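Local coordinates for protein adenine phosphoribosyltransferase (Leishmania donovani, PDB 1QB7) that probably catalyses the conversion of adenine and 5-phospho-alpha-D-ribose 1-diphosphate to AMP and diphosphate, a purine salvage step, and works as a homodimer, at residues M128-R131 with Y132-G136; S201-D205 with D206-E210. One frame throughout, in Å; residues are numbered along the deposited sequence. Where two conformers were deposited one is given.

Interaction 1: M128-R131 with Y132-G136; sequences MTIR and YGSIG
R131 and S134 meet in a type II beta turn at the end of strand 129-131, the strand that pairs antiparallel with 110-112. The turn runs R131-Y132-G133-S134 and is a local contact. S134 N closes it with a hydrogen bond to R131 O of 3.0 Å. The serine hydroxyl adds a second bond, from S134 OG to R131 O at 2.8 Å. The two donors reach the carbonyl differently. The hydroxyl lies in the carbonyl plane, while the amide comes from above it, 41° out. S134 OG sits between its own backbone N and carbonyl carbon (chi1 55°), which points the hydroxyl back at R131 O. G133 has a positive phi of 93°, as expected at the third position of a type II turn.

The R131 side chain bends at its third torsion and lays one face of its guanidinium over S134, with R131 NH2 3.6 Å from S134 CB. A water sits in plane at the guanidinium edge. It accepts from R131 NE at 3.1 Å and donates to Y132 O at 2.8 Å. I130 packs on L160 of helix 152-163. In one of the two conformers of I135, I130 CD1 also lies 4.2 Å from I135 CD1, a less certain contact.

R131 NH2 forms a salt bridge with E49 of the second subunit, and Y132 OH makes a hydrogen bond with E233 of that subunit. The carbonyl oxygen of R131, held by two donors, thus closes the turn, and the water links the R131 side chain to it. The turn presents an arginine and a tyrosine to the dimer partner.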
ATOM      1  N   MET A 128      16.343   1.954   2.482  1.00 19.60           N
ATOM      2  CA  MET A 128      15.140   1.146   2.673  1.00 17.10           C
ATOM      3  C   MET A 128      15.448  -0.113   3.475  1.00 16.42           C
ATOM      4  O   MET A 128      16.599  -0.544   3.548  1.00 16.36           O
ATOM      5  CB  MET A 128      14.525   0.800   1.318  1.00 18.76           C
ATOM      6  CG  MET A 128      14.076   2.022   0.514  1.00 18.78           C
ATOM      7  SD  MET A 128      12.709   2.921   1.284  1.00 21.66           S
ATOM      8  CE  MET A 128      11.346   1.878   0.829  1.00 19.02           C
ATOM      9  N   THR A 129      14.417  -0.701   4.082  1.00 15.67           N
ATOM     10  CA  THR A 129      14.591  -1.893   4.910  1.00 15.08           C
ATOM     11  C   THR A 129      13.517  -2.966   4.737  1.00 14.43           C
ATOM     12  O   THR A 129      12.479  -2.754   4.111  1.00 14.64           O
ATOM     13  CB  THR A 129      14.564  -1.538   6.429  1.00 15.71           C
ATOM     14  OG1 THR A 129      13.228  -1.177   6.814  1.00 14.61           O
ATOM     15  CG2 THR A 129      15.499  -0.383   6.752  1.00 15.06           C
ATOM     16  N   ILE A 130      13.814  -4.127   5.308  1.00 15.54           N
ATOM     17  CA  ILE A 130      12.905  -5.268   5.373  1.00 15.32           C
ATOM     18  C   ILE A 130      13.256  -5.875   6.729  1.00 15.53           C
ATOM     19  O   ILE A 130      14.367  -5.677   7.233  1.00 15.74           O
ATOM     20  CB  ILE A 130      13.126  -6.363   4.271  1.00 14.42           C
ATOM     21  CG1 ILE A 130      14.535  -6.950   4.351  1.00 17.23           C
ATOM     22  CG2 ILE A 130      12.765  -5.833   2.884  1.00 14.02           C
ATOM     23  CD1 ILE A 130      14.726  -8.161   3.476  1.00 15.61           C
ATOM     24  N   ARG A 131      12.305  -6.565   7.345  1.00 13.99           N
ATOM     25  CA  ARG A 131      12.570  -7.183   8.630  1.00 14.09           C
ATOM     26  C   ARG A 131      13.525  -8.354   8.418  1.00 15.69           C
ATOM     27  O   ARG A 131      13.392  -9.117   7.462  1.00 16.90           O
ATOM     28  CB  ARG A 131      11.273  -7.675   9.280  1.00 13.27           C
ATOM     29  CG  ARG A 131      11.438  -8.103  10.740  1.00 14.39           C
ATOM     30  CD  ARG A 131      10.204  -8.811  11.292  1.00 12.45           C
ATOM     31  NE  ARG A 131       9.988 -10.103  10.646  1.00 13.16           N
ATOM     32  CZ  ARG A 131       9.161 -10.313   9.624  1.00 14.94           C
ATOM     33  NH1 ARG A 131       8.433  -9.319   9.120  1.00 13.90           N
ATOM     34  NH2 ARG A 131       9.054 -11.530   9.105  1.00 14.86           N
ATOM     35  N   TYR A 132      14.521  -8.450   9.284  1.00 17.85           N
ATOM     36  CA  TYR A 132      15.506  -9.517   9.227  1.00 18.50           C
ATOM     37  C   TYR A 132      14.782 -10.858   9.318  1.00 18.67           C
ATOM     38  O   TYR A 132      14.028 -11.089  10.254  1.00 19.26           O
ATOM     39  CB  TYR A 132      16.463  -9.368  10.414  1.00 19.38           C
ATOM     40  CG  TYR A 132      17.578 -10.379  10.458  1.00 22.17           C
ATOM     41  CD1 TYR A 132      17.406 -11.608  11.092  1.00 22.36           C
ATOM     42  CD2 TYR A 132      18.816 -10.097   9.887  1.00 23.61           C
ATOM     43  CE1 TYR A 132      18.443 -12.533  11.156  1.00 26.49           C
ATOM     44  CE2 TYR A 132      19.859 -11.011   9.946  1.00 27.02           C
ATOM     45  CZ  TYR A 132      19.670 -12.226  10.582  1.00 27.43           C
ATOM     46  OH  TYR A 132      20.715 -13.123  10.661  1.00 30.45           O
ATOM     47  N   GLY A 133      14.982 -11.716   8.324  1.00 17.85           N
ATOM     48  CA  GLY A 133      14.350 -13.024   8.345  1.00 18.27           C
ATOM     49  C   GLY A 133      13.018 -13.127   7.626  1.00 18.79           C
ATOM     50  O   GLY A 133      12.422 -14.201   7.602  1.00 19.54           O
ATOM     51  N   SER A 134      12.530 -12.016   7.079  1.00 17.07           N
ATOM     52  CA  SER A 134      11.264 -12.029   6.352  1.00 17.32           C
ATOM     53  C   SER A 134      11.449 -12.845   5.067  1.00 18.62           C
ATOM     54  O   SER A 134      10.488 -13.363   4.503  1.00 18.24           O
ATOM     55  CB  SER A 134      10.790 -10.604   6.040  1.00 15.32           C
ATOM     56  OG  SER A 134      11.778  -9.870   5.343  1.00 14.10           O
ATOM     57  N   ILE A 135      12.689 -12.901   4.591  1.00 17.72           N
ATOM     58  CA  ILE A 135      13.047 -13.682   3.418  1.00 19.51           C
ATOM     59  C   ILE A 135      14.262 -14.486   3.835  1.00 21.70           C
ATOM     60  O   ILE A 135      15.218 -13.945   4.388  1.00 22.48           O
ATOM     61  CB  ILE A 135      13.399 -12.815   2.170  1.00 19.13           C
ATOM     62  CG1 ILE A 135      12.283 -11.815   1.867  0.50 17.48           C
ATOM     63  CG2 ILE A 135      13.731 -13.682   0.995  0.50 16.21           C
ATOM     64  CD1 ILE A 135      12.689 -10.747   0.879  0.50 15.19           C
ATOM     65  N   GLY A 136      14.204 -15.792   3.626  1.00 26.70           N
ATOM     66  CA  GLY A 136      15.319 -16.627   4.023  1.00 29.07           C
ATOM     67  C   GLY A 136      16.129 -17.162   2.868  1.00 28.26           C
ATOM     68  O   GLY A 136      15.860 -16.859   1.705  1.00 26.37           O
TER
HETATM   69  O   HOH W   1      11.763 -12.633  10.924  1.00 29.64           O

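Interaction 2: S201-D205 with D206-E210; sequences SLLSD and DALTE
L203 packs its two methyls on A207 of the 3-10 segment and on L208 just after it. L203 CD1 lies 3.7 Å from A207 CB, and L203 CD2 lies 3.8 Å from L208 CD2. CG is anti to the backbone N (chi1 -170°), and the forked end spreads between the two partners. L203 also touches L22 of helix 17-25, so the apolar patch continues into that helix.

S204 comes next, at the end of the short strand 203-204. Its hydroxyl acts as an acceptor: D206 N donates to S204 OG at 3.1 Å, with an N-H...O angle of 161°. This is an ST turn at the start of the 3-10 segment. The backbone follows it, with A207 N bonded to S204 O at 2.9 Å. That donor sits well above the carbonyl plane.

D205 carries the second 3-10 bond, from L208 N to D205 O at 3.0 Å. Here the amide is steeper still, 66° out of the plane. The same oxygen accepts from R40 NH2, and L208 O accepts from R40 NH1. R40 lines the adenine pocket and binds AMP.

Two successive i to i+3 bonds and the ST turn therefore set the chain's course after the strand. They place two main-chain oxygens where they grip both terminal nitrogens of R40, which probably helps to position this pocket arginine.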
ATOM      1  N   SER A 201       8.164  -4.807 -17.450  1.00 16.86           N
ATOM      2  CA  SER A 201       7.208  -3.711 -17.332  1.00 16.72           C
ATOM      3  C   SER A 201       6.003  -4.029 -18.205  1.00 16.95           C
ATOM      4  O   SER A 201       6.139  -4.690 -19.237  1.00 17.58           O
ATOM      5  CB  SER A 201       7.841  -2.393 -17.779  1.00 15.60           C
ATOM      6  OG  SER A 201       6.977  -1.302 -17.538  0.50 17.52           O
ATOM      7  N   LEU A 202       4.829  -3.558 -17.790  1.00 14.91           N
ATOM      8  CA  LEU A 202       3.601  -3.799 -18.535  1.00 15.99           C
ATOM      9  C   LEU A 202       3.319  -2.701 -19.566  1.00 16.80           C
ATOM     10  O   LEU A 202       2.625  -2.938 -20.558  1.00 17.60           O
ATOM     11  CB  LEU A 202       2.421  -3.941 -17.573  1.00 15.57           C
ATOM     12  CG  LEU A 202       2.608  -4.972 -16.453  1.00 16.82           C
ATOM     13  CD1 LEU A 202       1.427  -4.917 -15.502  1.00 15.25           C
ATOM     14  CD2 LEU A 202       2.782  -6.370 -17.038  1.00 17.41           C
ATOM     15  N   LEU A 203       3.874  -1.515 -19.338  1.00 15.17           N
ATOM     16  CA  LEU A 203       3.681  -0.390 -20.243  1.00 16.02           C
ATOM     17  C   LEU A 203       4.847   0.588 -20.151  1.00 15.93           C
ATOM     18  O   LEU A 203       5.410   0.795 -19.079  1.00 16.12           O
ATOM     19  CB  LEU A 203       2.383   0.352 -19.910  1.00 14.47           C
ATOM     20  CG  LEU A 203       1.941   1.417 -20.922  1.00 16.28           C
ATOM     21  CD1 LEU A 203       1.327   0.735 -22.137  1.00 17.03           C
ATOM     22  CD2 LEU A 203       0.934   2.378 -20.306  1.00 16.07           C
ATOM     23  N   SER A 204       5.221   1.163 -21.290  1.00 16.83           N
ATOM     24  CA  SER A 204       6.288   2.156 -21.348  1.00 16.95           C
ATOM     25  C   SER A 204       5.613   3.524 -21.346  1.00 17.23           C
ATOM     26  O   SER A 204       4.574   3.696 -21.980  1.00 17.43           O
ATOM     27  CB  SER A 204       7.096   2.005 -22.638  1.00 17.50           C
ATOM     28  OG  SER A 204       7.893   3.156 -22.860  1.00 21.27           O
ATOM     29  N   ASP A 205       6.197   4.504 -20.665  1.00 18.74           N
ATOM     30  CA  ASP A 205       5.576   5.826 -20.652  1.00 21.87           C
ATOM     31  C   ASP A 205       5.544   6.448 -22.054  1.00 22.44           C
ATOM     32  O   ASP A 205       4.840   7.427 -22.283  1.00 22.42           O
ATOM     33  CB  ASP A 205       6.239   6.761 -19.631  1.00 23.38           C
ATOM     34  CG  ASP A 205       7.558   7.312 -20.109  1.00 26.12           C
ATOM     35  OD1 ASP A 205       8.351   6.539 -20.694  1.00 27.37           O
ATOM     36  OD2 ASP A 205       7.802   8.519 -19.884  1.00 27.64           O
ATOM     37  N   ASP A 206       6.288   5.861 -22.993  1.00 22.62           N
ATOM     38  CA  ASP A 206       6.291   6.345 -24.368  1.00 22.36           C
ATOM     39  C   ASP A 206       4.928   6.099 -24.996  1.00 22.20           C
ATOM     40  O   ASP A 206       4.576   6.726 -25.993  1.00 23.69           O
ATOM     41  CB  ASP A 206       7.384   5.664 -25.194  1.00 25.19           C
ATOM     42  CG  ASP A 206       7.462   6.199 -26.626  0.50 27.98           C
ATOM     43  OD1 ASP A 206       7.607   7.432 -26.794  0.50 29.98           O
ATOM     44  OD2 ASP A 206       7.356   5.399 -27.583  0.50 27.93           O
ATOM     45  N   ALA A 207       4.161   5.191 -24.400  1.00 19.57           N
ATOM     46  CA  ALA A 207       2.828   4.876 -24.886  1.00 18.17           C
ATOM     47  C   ALA A 207       1.820   5.926 -24.428  1.00 20.12           C
ATOM     48  O   ALA A 207       0.716   6.007 -24.961  1.00 22.05           O
ATOM     49  CB  ALA A 207       2.407   3.508 -24.402  1.00 18.95           C
ATOM     50  N   LEU A 208       2.190   6.709 -23.415  1.00 20.40           N
ATOM     51  CA  LEU A 208       1.312   7.746 -22.887  1.00 19.45           C
ATOM     52  C   LEU A 208       1.464   9.007 -23.710  1.00 20.80           C
ATOM     53  O   LEU A 208       2.574   9.441 -23.994  1.00 22.50           O
ATOM     54  CB  LEU A 208       1.637   8.037 -21.423  1.00 17.89           C
ATOM     55  CG  LEU A 208       1.571   6.833 -20.481  1.00 18.12           C
ATOM     56  CD1 LEU A 208       1.753   7.311 -19.057  1.00 18.45           C
ATOM     57  CD2 LEU A 208       0.250   6.096 -20.637  1.00 15.33           C
ATOM     58  N   THR A 209       0.338   9.601 -24.081  1.00 22.62           N
ATOM     59  CA  THR A 209       0.341  10.810 -24.893  1.00 23.06           C
ATOM     60  C   THR A 209      -0.431  11.922 -24.185  1.00 25.21           C
ATOM     61  O   THR A 209      -0.757  11.802 -23.003  1.00 23.64           O
ATOM     62  CB  THR A 209      -0.302  10.535 -26.279  1.00 22.12           C
ATOM     63  OG1 THR A 209      -1.677  10.173 -26.109  1.00 22.23           O
ATOM     64  CG2 THR A 209       0.415   9.392 -26.990  1.00 21.60           C
ATOM     65  N   GLU A 210      -0.715  12.999 -24.914  1.00 25.52           N
ATOM     66  CA  GLU A 210      -1.464  14.127 -24.375  1.00 26.26           C
ATOM     67  C   GLU A 210      -2.889  13.701 -23.995  1.00 25.13           C
ATOM     68  O   GLU A 210      -3.516  14.311 -23.121  1.00 23.00           O
ATOM     69  CB  GLU A 210      -1.487  15.272 -25.397  1.00 30.77           C
ATOM     70  CG  GLU A 210      -2.386  16.460 -25.031  1.00 38.16           C
ATOM     71  CD  GLU A 210      -2.005  17.137 -23.715  1.00 41.96           C
ATOM     72  OE1 GLU A 210      -0.842  16.993 -23.270  1.00 41.98           O
ATOM     73  OE2 GLU A 210      -2.878  17.826 -23.133  1.00 43.45           O
TER

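Interactions 1 and 2 lie on opposite sides of the chain's centre, in series along the chain and within the same phosphoribosyltransferase domain. Their centres are 32 Å apart and their nearest atoms about 19 Å, so they do not touch. Adenine lies close to interaction 2. The D205 side chain is about 6 Å from adenine, and the L208 side chain is about 5 Å from that of A42, a residue of the adenine pocket. In interaction 1 the I130 side chain is about 12 Å from the magnesium ion and about 11 Å from the side chain of T153. R131, Y132 and S134 of interaction 1 meet the second subunit, which does not touch 201-210.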